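Local coordinates for LEOA (Escherichia coli, PDB 4AUR), which probably binds and hydrolyses GTP as a dynamin-like protein of enterotoxigenic strains, with a likely connection to the LT toxin, at residues V53-L58 and R132-E137; A138-Y143 and S171-I176; R323-L328 and D379-Q384. All blocks are in the same frame, centred on the assembly; numbering follows the deposited sequence.

Contact 1. Residues V53-L58 and R132-E137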
loop_
_atom_site.group_PDB
_atom_site.type_symbol
_atom_site.label_atom_id
_atom_site.label_comp_id
_atom_site.label_asym_id
_atom_site.label_seq_id
_atom_site.Cartn_x
_atom_site.Cartn_y
_atom_site.Cartn_z
ATOM N N VAL A 53 38.270 13.272 -9.325
ATOM C CA VAL A 53 39.249 13.149 -8.264
ATOM C C VAL A 53 38.908 14.154 -7.181
ATOM O O VAL A 53 38.236 15.151 -7.456
ATOM C CB VAL A 53 40.678 13.478 -8.764
ATOM C CG1 VAL A 53 41.043 12.674 -10.005
ATOM C CG2 VAL A 53 40.827 14.955 -9.075
ATOM N N LEU A 54 39.395 13.913 -5.964
ATOM C CA LEU A 54 39.187 14.831 -4.847
ATOM C C LEU A 54 39.669 16.245 -5.130
ATOM O O LEU A 54 40.787 16.444 -5.552
ATOM C CB LEU A 54 39.909 14.332 -3.604
ATOM C CG LEU A 54 39.794 15.214 -2.369
ATOM C CD1 LEU A 54 38.357 15.470 -1.964
ATOM C CD2 LEU A 54 40.500 14.538 -1.220
ATOM N N ARG A 55 38.826 17.226 -4.842
ATOM C CA ARG A 55 39.113 18.625 -5.102
ATOM C C ARG A 55 38.845 19.448 -3.861
ATOM O O ARG A 55 37.772 19.364 -3.275
ATOM C CB ARG A 55 38.254 19.154 -6.240
ATOM C CG ARG A 55 38.511 20.614 -6.538
ATOM C CD ARG A 55 37.533 21.151 -7.552
ATOM N NE ARG A 55 37.851 20.655 -8.872
ATOM C CZ ARG A 55 37.046 20.739 -9.917
ATOM N NH1 ARG A 55 35.852 21.308 -9.806
ATOM N NH2 ARG A 55 37.439 20.240 -11.084
ATOM N N ILE A 56 39.831 20.255 -3.480
ATOM C CA ILE A 56 39.727 21.122 -2.317
ATOM C C ILE A 56 39.902 22.552 -2.789
ATOM O O ILE A 56 40.846 22.861 -3.514
ATOM C CB ILE A 56 40.825 20.827 -1.284
ATOM C CG1 ILE A 56 40.986 19.337 -1.089
ATOM C CG2 ILE A 56 40.497 21.446 0.061
ATOM C CD1 ILE A 56 42.092 18.750 -1.942
ATOM N N ALA A 57 38.998 23.427 -2.391
ATOM C CA ALA A 57 39.204 24.837 -2.630
ATOM C C ALA A 57 39.858 25.394 -1.392
ATOM O O ALA A 57 39.307 25.336 -0.281
ATOM C CB ALA A 57 37.898 25.534 -2.905
ATOM N N LEU A 58 41.063 25.904 -1.581
ATOM C CA LEU A 58 41.813 26.482 -0.498
ATOM C C LEU A 58 41.664 27.987 -0.530
ATOM O O LEU A 58 42.280 28.668 -1.343
ATOM C CB LEU A 58 43.275 26.098 -0.628
ATOM C CG LEU A 58 44.044 26.317 0.665
ATOM C CD1 LEU A 58 43.503 25.419 1.763
ATOM C CD2 LEU A 58 45.527 26.094 0.438
ATOM N N ARG A 132 33.330 29.999 -10.516
ATOM C CA ARG A 132 32.154 29.578 -9.772
ATOM C C ARG A 132 31.884 28.067 -9.928
ATOM O O ARG A 132 31.628 27.355 -8.939
ATOM C CB ARG A 132 30.947 30.396 -10.231
ATOM C CG ARG A 132 31.002 31.895 -9.889
ATOM C CD ARG A 132 29.930 32.659 -10.659
ATOM N NE ARG A 132 28.597 32.245 -10.220
ATOM C CZ ARG A 132 27.879 32.854 -9.281
ATOM N NH1 ARG A 132 28.330 33.949 -8.683
ATOM N NH2 ARG A 132 26.709 32.353 -8.934
ATOM N N ARG A 133 31.952 27.561 -11.160
ATOM C CA ARG A 133 31.782 26.118 -11.384
ATOM C C ARG A 133 32.868 25.282 -10.679
ATOM O O ARG A 133 32.584 24.241 -10.121
ATOM C CB ARG A 133 31.774 25.828 -12.864
ATOM C CG ARG A 133 31.321 24.431 -13.288
ATOM C CD ARG A 133 31.436 24.230 -14.796
ATOM N NE ARG A 133 31.324 25.523 -15.482
ATOM C CZ ARG A 133 32.043 25.909 -16.531
ATOM N NH1 ARG A 133 32.928 25.098 -17.096
ATOM N NH2 ARG A 133 31.863 27.122 -17.029
ATOM N N TYR A 134 34.108 25.730 -10.690
ATOM C CA TYR A 134 35.167 24.910 -10.133
ATOM C C TYR A 134 35.054 24.849 -8.627
ATOM O O TYR A 134 35.311 23.815 -8.032
ATOM C CB TYR A 134 36.565 25.402 -10.573
ATOM C CG TYR A 134 37.126 24.627 -11.747
ATOM C CD1 TYR A 134 36.715 24.888 -13.038
ATOM C CD2 TYR A 134 38.055 23.608 -11.552
ATOM C CE1 TYR A 134 37.215 24.166 -14.099
ATOM C CE2 TYR A 134 38.559 22.883 -12.612
ATOM C CZ TYR A 134 38.138 23.167 -13.877
ATOM O OH TYR A 134 38.649 22.449 -14.932
ATOM N N ILE A 135 34.645 25.940 -7.996
ATOM C CA ILE A 135 34.456 25.922 -6.550
ATOM C C ILE A 135 33.129 25.277 -6.131
ATOM O O ILE A 135 33.087 24.562 -5.129
ATOM C CB ILE A 135 34.672 27.305 -5.947
ATOM C CG1 ILE A 135 36.168 27.611 -6.007
ATOM C CG2 ILE A 135 34.261 27.328 -4.487
ATOM C CD1 ILE A 135 36.504 29.082 -5.937
ATOM N N SER A 136 32.058 25.496 -6.887
ATOM C CA SER A 136 30.842 24.741 -6.639
ATOM C C SER A 136 31.158 23.249 -6.609
ATOM O O SER A 136 30.832 22.562 -5.637
ATOM C CB SER A 136 29.791 25.004 -7.711
ATOM O OG SER A 136 29.066 26.170 -7.413
ATOM N N GLU A 137 31.807 22.765 -7.673
ATOM C CA GLU A 137 32.095 21.319 -7.867
ATOM C C GLU A 137 33.346 20.828 -7.117
ATOM O O GLU A 137 33.986 19.895 -7.549
ATOM C CB GLU A 137 32.190 20.967 -9.385
ATOM C CG GLU A 137 30.834 20.949 -10.097
ATOM C CD GLU A 137 30.896 21.009 -11.632
ATOM O OE1 GLU A 137 31.991 20.780 -12.200
ATOM O OE2 GLU A 137 29.826 21.279 -12.267
#
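Arg55 reaches from its strand to the last turn of helix 129-136, where its guanidinium meets both the ring and the backbone carbonyl of Tyr134. One face of the guanidinium lies against the ring: Tyr134 CD2 sits 3.3 Å above the guanidinium plane, over its centre. Relative to the tyrosine ring, Arg55 NH2 approaches Tyr134 CE2 obliquely, at 3.3 Å. The two planes are only 25° apart, although the side chains as a whole cross at about a right angle. Arg55 NH1 also gives a weak hydrogen bond to Tyr134 O at 3.1 Å, with a bent N-H...O angle of 135°. Glu137 O, just past the helix, is 3.3 Å from Arg55 NH1. The carboxylate of Glu137 stays farther off, its OE1 4.6 Å from Arg55 NH1, a distance at which attraction may help but no salt bridge forms, and it has a long, weak ion pair with Lys272.

Arg55 belongs to strand 54-60 of a P-loop NTPase-like sheet, the strand that runs into a probable Walker A loop, and helix 129-136 packs on one side of that sheet. The apolar part of the contact is Ala57 CB against Ile135 CG1, 4.1 Å apart, two residues farther along the same strand face. Ile135 continues onto Ile141 of the next strand.

What positions the arginine is partly its own chain, with CG anti to the backbone N (chi1 179°) and a bend at chi3 that places NE. Its strongest polar partner is Glu105 of strand 104-108, whose OE1 forms a salt bridge with NE. Val107 of that strand touches Arg55, Ala57 and Tyr134 alike, while Ile56 and Leu58 point to the other side of the sheet, onto helix 66-74.

Contact 2. Residues A138-Y143 and S171-I176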
loop_
_atom_site.group_PDB
_atom_site.type_symbol
_atom_site.label_atom_id
_atom_site.label_comp_id
_atom_site.label_asym_id
_atom_site.label_seq_id
_atom_site.Cartn_x
_atom_site.Cartn_y
_atom_site.Cartn_z
ATOM N N ALA A 138 33.694 21.468 -6.015
ATOM C CA ALA A 138 34.696 20.958 -5.116
ATOM C C ALA A 138 34.030 20.231 -3.952
ATOM O O ALA A 138 32.905 20.539 -3.564
ATOM C CB ALA A 138 35.547 22.083 -4.596
ATOM N N HIS A 139 34.746 19.276 -3.376
ATOM C CA HIS A 139 34.175 18.408 -2.381
ATOM C C HIS A 139 34.448 18.950 -0.996
ATOM O O HIS A 139 33.773 18.588 -0.028
ATOM C CB HIS A 139 34.764 17.033 -2.525
ATOM C CG HIS A 139 34.782 16.539 -3.930
ATOM N ND1 HIS A 139 33.836 15.673 -4.422
ATOM C CD2 HIS A 139 35.646 16.766 -4.945
ATOM C CE1 HIS A 139 34.107 15.397 -5.686
ATOM N NE2 HIS A 139 35.202 16.048 -6.028
ATOM N N LEU A 140 35.433 19.829 -0.903
ATOM C CA LEU A 140 35.844 20.390 0.369
ATOM C C LEU A 140 36.308 21.819 0.150
ATOM O O LEU A 140 36.947 22.111 -0.852
ATOM C CB LEU A 140 37.006 19.579 0.928
ATOM C CG LEU A 140 36.756 18.596 2.043
ATOM C CD1 LEU A 140 38.062 17.942 2.466
ATOM C CD2 LEU A 140 36.163 19.350 3.209
ATOM N N ILE A 141 36.011 22.694 1.094
ATOM C CA ILE A 141 36.430 24.086 1.006
ATOM C C ILE A 141 37.040 24.483 2.329
ATOM O O ILE A 141 36.412 24.366 3.353
ATOM C CB ILE A 141 35.234 24.997 0.674
ATOM C CG1 ILE A 141 34.594 24.563 -0.640
ATOM C CG2 ILE A 141 35.663 26.459 0.605
ATOM C CD1 ILE A 141 33.556 25.522 -1.156
ATOM N N PHE A 142 38.279 24.933 2.307
ATOM C CA PHE A 142 38.940 25.382 3.533
ATOM C C PHE A 142 39.058 26.862 3.451
ATOM O O PHE A 142 39.735 27.375 2.589
ATOM C CB PHE A 142 40.355 24.823 3.677
ATOM C CG PHE A 142 40.430 23.329 3.821
ATOM C CD1 PHE A 142 39.362 22.586 4.304
ATOM C CD2 PHE A 142 41.621 22.665 3.511
ATOM C CE1 PHE A 142 39.475 21.207 4.449
ATOM C CE2 PHE A 142 41.736 21.294 3.660
ATOM C CZ PHE A 142 40.660 20.566 4.118
ATOM N N TYR A 143 38.384 27.550 4.343
ATOM C CA TYR A 143 38.558 28.982 4.452
ATOM C C TYR A 143 39.458 29.208 5.648
ATOM O O TYR A 143 39.029 29.050 6.785
ATOM C CB TYR A 143 37.212 29.678 4.634
ATOM C CG TYR A 143 37.243 31.073 4.135
ATOM C CD1 TYR A 143 37.962 32.047 4.809
ATOM C CD2 TYR A 143 36.614 31.417 2.963
ATOM C CE1 TYR A 143 38.035 33.330 4.342
ATOM C CE2 TYR A 143 36.677 32.702 2.489
ATOM C CZ TYR A 143 37.386 33.650 3.190
ATOM O OH TYR A 143 37.455 34.924 2.723
ATOM N N SER A 171 29.748 22.199 3.040
ATOM C CA SER A 171 31.020 21.635 2.602
ATOM C C SER A 171 32.235 22.540 2.833
ATOM O O SER A 171 33.307 22.305 2.287
ATOM C CB SER A 171 30.922 21.204 1.130
ATOM O OG SER A 171 30.857 22.266 0.221
ATOM N N THR A 172 32.063 23.558 3.671
ATOM C CA THR A 172 33.134 24.485 4.005
ATOM C C THR A 172 33.551 24.389 5.466
ATOM O O THR A 172 32.706 24.471 6.356
ATOM C CB THR A 172 32.669 25.897 3.762
ATOM O OG1 THR A 172 32.456 26.067 2.368
ATOM C CG2 THR A 172 33.696 26.892 4.238
ATOM N N ILE A 173 34.851 24.216 5.697
ATOM C CA ILE A 173 35.430 24.305 7.035
ATOM C C ILE A 173 36.211 25.598 7.174
ATOM O O ILE A 173 37.210 25.818 6.454
ATOM C CB ILE A 173 36.443 23.185 7.331
ATOM C CG1 ILE A 173 35.778 21.820 7.304
ATOM C CG2 ILE A 173 37.028 23.372 8.711
ATOM C CD1 ILE A 173 36.732 20.715 6.923
ATOM N N PHE A 174 35.766 26.447 8.093
ATOM C CA PHE A 174 36.573 27.594 8.491
ATOM C C PHE A 174 37.623 27.132 9.480
ATOM O O PHE A 174 37.311 26.453 10.478
ATOM C CB PHE A 174 35.719 28.683 9.070
ATOM C CG PHE A 174 34.845 29.300 8.059
ATOM C CD1 PHE A 174 35.293 30.347 7.310
ATOM C CD2 PHE A 174 33.585 28.790 7.818
ATOM C CE1 PHE A 174 34.496 30.897 6.335
ATOM C CE2 PHE A 174 32.779 29.333 6.850
ATOM C CZ PHE A 174 33.243 30.390 6.103
ATOM N N VAL A 175 38.864 27.492 9.180
ATOM C CA VAL A 175 39.996 26.915 9.842
ATOM C C VAL A 175 40.714 28.036 10.528
ATOM O O VAL A 175 41.414 28.822 9.880
ATOM C CB VAL A 175 40.906 26.232 8.826
ATOM C CG1 VAL A 175 42.207 25.792 9.471
ATOM C CG2 VAL A 175 40.171 25.044 8.241
ATOM N N ILE A 176 40.504 28.138 11.844
ATOM C CA ILE A 176 41.132 29.192 12.612
ATOM C C ILE A 176 42.516 28.694 12.928
ATOM O O ILE A 176 42.676 27.764 13.716
ATOM C CB ILE A 176 40.384 29.577 13.874
ATOM C CG1 ILE A 176 38.954 29.990 13.541
ATOM C CG2 ILE A 176 41.091 30.754 14.493
ATOM C CD1 ILE A 176 38.036 30.149 14.745
#
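The Phe142 ring receives Ile173 CD1 at its edge, near the ring plane, with Phe142 CE1 the nearest ring atom at 3.7 Å. These two side chains lie side by side and point the same way; beyond them, outside the two segments, Trp73 meets Phe142 edge-to-face. On the other side of the sheet, Tyr143 and Phe174 form an oblique aromatic pair. Their centroids are 5.4 Å apart and their planes 36° from each other. Phe174 CD1 and CE1 come against CB and CG of Tyr143, Phe174 CD1 lying 3.4 Å from Tyr143 CB. Tyr143 CG is anti to the backbone N (chi1 -154°), whereas Phe174 CG lies beside its own backbone N, which sets the two CG atoms in different positions about their CA-CB bonds.

Two residues earlier on each strand, on this same face, Thr172 OG1 is 3.4 Å from Ile141 CB, its hydrogen bond being made with Lys168 O instead.

Four backbone hydrogen bonds join the strands. Ile141 N donates to Ser171 O at 3.0 Å, and Ile141 O accepts from Ile173 N at 2.8 Å. The alternation continues as Tyr143 N bonds to Ile173 O at 3.0 Å and Val175 N to Tyr143 O at 2.9 Å. The bridged pairs Ile141-Thr172, Phe142-Ile173 and Tyr143-Phe174 define a parallel register, with the strand axes at 23°.

Helix 250-273 covers the face bearing Leu140, Ile173 and Val175, and helix 156-165 the one bearing Tyr143, Thr172 and Phe174. Since helix 156-165 also links the two strands in sequence, the bridges identify a beta-alpha-beta crossover in the parallel part of the central, mixed sheet of the probable GTPase domain, as in P-loop NTPases.

Contact 3. Residues R323-L328 and D379-Q384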
loop_
_atom_site.group_PDB
_atom_site.type_symbol
_atom_site.label_atom_id
_atom_site.label_comp_id
_atom_site.label_asym_id
_atom_site.label_seq_id
_atom_site.Cartn_x
_atom_site.Cartn_y
_atom_site.Cartn_z
ATOM N N ARG A 323 -32.396 -28.485 5.560
ATOM C CA ARG A 323 -32.803 -28.852 6.897
ATOM C C ARG A 323 -34.253 -28.475 7.158
ATOM O O ARG A 323 -34.997 -29.223 7.798
ATOM C CB ARG A 323 -31.894 -28.229 7.955
ATOM C CG ARG A 323 -31.625 -29.189 9.111
ATOM C CD ARG A 323 -30.979 -28.549 10.339
ATOM N NE ARG A 323 -29.911 -27.608 10.001
ATOM C CZ ARG A 323 -30.031 -26.277 10.045
ATOM N NH1 ARG A 323 -31.185 -25.705 10.424
ATOM N NH2 ARG A 323 -28.992 -25.503 9.709
ATOM N N LEU A 324 -34.666 -27.325 6.643
ATOM C CA LEU A 324 -36.066 -26.910 6.734
ATOM C C LEU A 324 -36.994 -27.780 5.893
ATOM O O LEU A 324 -38.102 -28.062 6.300
ATOM C CB LEU A 324 -36.217 -25.468 6.291
ATOM C CG LEU A 324 -35.452 -24.475 7.135
ATOM C CD1 LEU A 324 -35.486 -23.106 6.498
ATOM C CD2 LEU A 324 -35.992 -24.438 8.553
ATOM N N ALA A 325 -36.555 -28.163 4.703
ATOM C CA ALA A 325 -37.363 -29.004 3.845
ATOM C C ALA A 325 -37.690 -30.314 4.531
ATOM O O ALA A 325 -38.797 -30.821 4.392
ATOM C CB ALA A 325 -36.662 -29.271 2.538
ATOM N N GLY A 326 -36.718 -30.836 5.274
ATOM C CA GLY A 326 -36.861 -32.085 5.982
ATOM C C GLY A 326 -37.768 -31.967 7.181
ATOM O O GLY A 326 -38.661 -32.787 7.354
ATOM N N GLU A 327 -37.552 -30.947 8.008
ATOM C CA GLU A 327 -38.501 -30.619 9.060
ATOM C C GLU A 327 -39.921 -30.477 8.489
ATOM O O GLU A 327 -40.883 -30.944 9.093
ATOM C CB GLU A 327 -38.084 -29.346 9.795
ATOM C CG GLU A 327 -36.849 -29.519 10.691
ATOM C CD GLU A 327 -36.175 -28.192 11.032
ATOM O OE1 GLU A 327 -36.825 -27.118 10.905
ATOM O OE2 GLU A 327 -34.986 -28.219 11.417
ATOM N N LEU A 328 -40.043 -29.853 7.319
ATOM C CA LEU A 328 -41.342 -29.666 6.707
ATOM C C LEU A 328 -41.939 -31.001 6.373
ATOM O O LEU A 328 -43.098 -31.256 6.636
ATOM C CB LEU A 328 -41.259 -28.874 5.426
ATOM C CG LEU A 328 -42.620 -28.824 4.716
ATOM C CD1 LEU A 328 -43.613 -28.092 5.589
ATOM C CD2 LEU A 328 -42.556 -28.187 3.340
ATOM N N ASP A 379 -46.496 -22.652 3.284
ATOM C CA ASP A 379 -46.232 -21.253 3.445
ATOM C C ASP A 379 -45.132 -21.039 4.499
ATOM O O ASP A 379 -44.165 -20.370 4.237
ATOM C CB ASP A 379 -47.525 -20.504 3.824
ATOM C CG ASP A 379 -48.459 -20.210 2.606
ATOM O OD1 ASP A 379 -48.402 -20.886 1.549
ATOM O OD2 ASP A 379 -49.284 -19.276 2.729
ATOM N N ARG A 380 -45.251 -21.609 5.686
ATOM C CA ARG A 380 -44.264 -21.315 6.739
ATOM C C ARG A 380 -42.830 -21.653 6.304
ATOM O O ARG A 380 -41.887 -20.937 6.635
ATOM C CB ARG A 380 -44.621 -22.035 8.032
ATOM C CG ARG A 380 -43.834 -21.615 9.266
ATOM C CD ARG A 380 -44.606 -22.038 10.522
ATOM N NE ARG A 380 -43.760 -22.369 11.678
ATOM C CZ ARG A 380 -44.194 -22.959 12.799
ATOM N NH1 ARG A 380 -45.475 -23.304 12.946
ATOM N NH2 ARG A 380 -43.339 -23.219 13.783
ATOM N N PHE A 381 -42.673 -22.736 5.553
ATOM C CA PHE A 381 -41.364 -23.158 5.053
ATOM C C PHE A 381 -40.903 -22.206 3.957
ATOM O O PHE A 381 -39.796 -21.682 3.996
ATOM C CB PHE A 381 -41.421 -24.602 4.529
ATOM C CG PHE A 381 -40.205 -25.020 3.743
ATOM C CD1 PHE A 381 -38.934 -24.697 4.163
ATOM C CD2 PHE A 381 -40.339 -25.747 2.578
ATOM C CE1 PHE A 381 -37.835 -25.084 3.427
ATOM C CE2 PHE A 381 -39.240 -26.140 1.846
ATOM C CZ PHE A 381 -37.987 -25.813 2.273
ATOM N N PHE A 382 -41.777 -21.962 2.997
ATOM C CA PHE A 382 -41.509 -21.003 1.946
ATOM C C PHE A 382 -41.045 -19.635 2.515
ATOM O O PHE A 382 -40.203 -18.950 1.929
ATOM C CB PHE A 382 -42.734 -20.900 1.020
ATOM C CG PHE A 382 -42.480 -20.168 -0.266
ATOM C CD1 PHE A 382 -41.250 -20.244 -0.921
ATOM C CD2 PHE A 382 -43.477 -19.420 -0.844
ATOM C CE1 PHE A 382 -41.023 -19.565 -2.116
ATOM C CE2 PHE A 382 -43.256 -18.734 -2.039
ATOM C CZ PHE A 382 -42.026 -18.810 -2.676
ATOM N N GLU A 383 -41.523 -19.261 3.682
ATOM C CA GLU A 383 -41.123 -17.996 4.268
ATOM C C GLU A 383 -39.781 -18.114 4.986
ATOM O O GLU A 383 -38.872 -17.331 4.746
ATOM C CB GLU A 383 -42.215 -17.502 5.216
ATOM C CG GLU A 383 -43.543 -17.232 4.500
ATOM C CD GLU A 383 -44.740 -17.154 5.443
ATOM O OE1 GLU A 383 -44.511 -17.044 6.679
ATOM O OE2 GLU A 383 -45.901 -17.200 4.936
ATOM N N GLN A 384 -39.647 -19.089 5.869
ATOM C CA GLN A 384 -38.363 -19.357 6.500
ATOM C C GLN A 384 -37.280 -19.483 5.418
ATOM O O GLN A 384 -36.236 -18.854 5.507
ATOM C CB GLN A 384 -38.418 -20.636 7.348
ATOM C CG GLN A 384 -39.257 -20.541 8.621
ATOM C CD GLN A 384 -39.218 -21.816 9.502
ATOM O OE1 GLN A 384 -39.404 -22.960 9.044
ATOM N NE2 GLN A 384 -38.980 -21.606 10.786
#
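Leu324 O, which accepts the helical hydrogen bond from Leu328 N at 2.8 Å, lies over one face of the Phe381 ring. It stands 4.0 Å above the ring plane, offset toward the rim. Over that same face is Ala325 CA, a CH-pi contact 4.1 Å from the centroid and 29° off the ring normal. The ring is therefore laid against the backbone of the facing helix. Leu324 CB meets Phe381 CE1 at 3.3 Å and Ala325 CB meets Phe381 CZ at 3.7 Å. Leu328, one turn on, brings CD2 to Phe381 CD2 at 3.4 Å, its side chain crossing that of the phenylalanine at about a right angle.

Phe381 CG is anti to its backbone N (chi1 168°), and the bond from CA to CB points toward the neighbouring helix. At the more exposed margin, Leu324 lies across Gln384, with Leu324 CD1 3.9 Å from Gln384 CB and CD2 near OE1.

Met524 and Phe528 of helix 521-528 and Leu518 of helix 489-518 also touch Phe381, placing it among several helices. The axes of the short segments approach to 10.1 Å and run at 170°, antiparallel at this point of the long helices 275-343 and 368-408 in the dynamin-like helical domain, here forming the elongated stalk-like part of the chain.

Contacts 1 and 2 belong to one sheet and touch directly: Ala57 of contact 1 probably exchanges backbone hydrogen bonds with Leu140 and Phe142 of contact 2, and helix 129-136 leads into strand 140-146. Contact 2 is wholly buried and is carried by regular strand bonding, with apolar and aromatic side chains on both faces. Contact 1, partly buried, depends largely on one arginine reaching a helix end, with a small apolar pair beside it. Contact 3, also only partly buried, lies about 90 Å from both, centre to centre, across the chain's centre. There, between two long helices, apolar packing around a single phenylalanine replaces both strand pairing and charged group, and an exposed glutamine borders it.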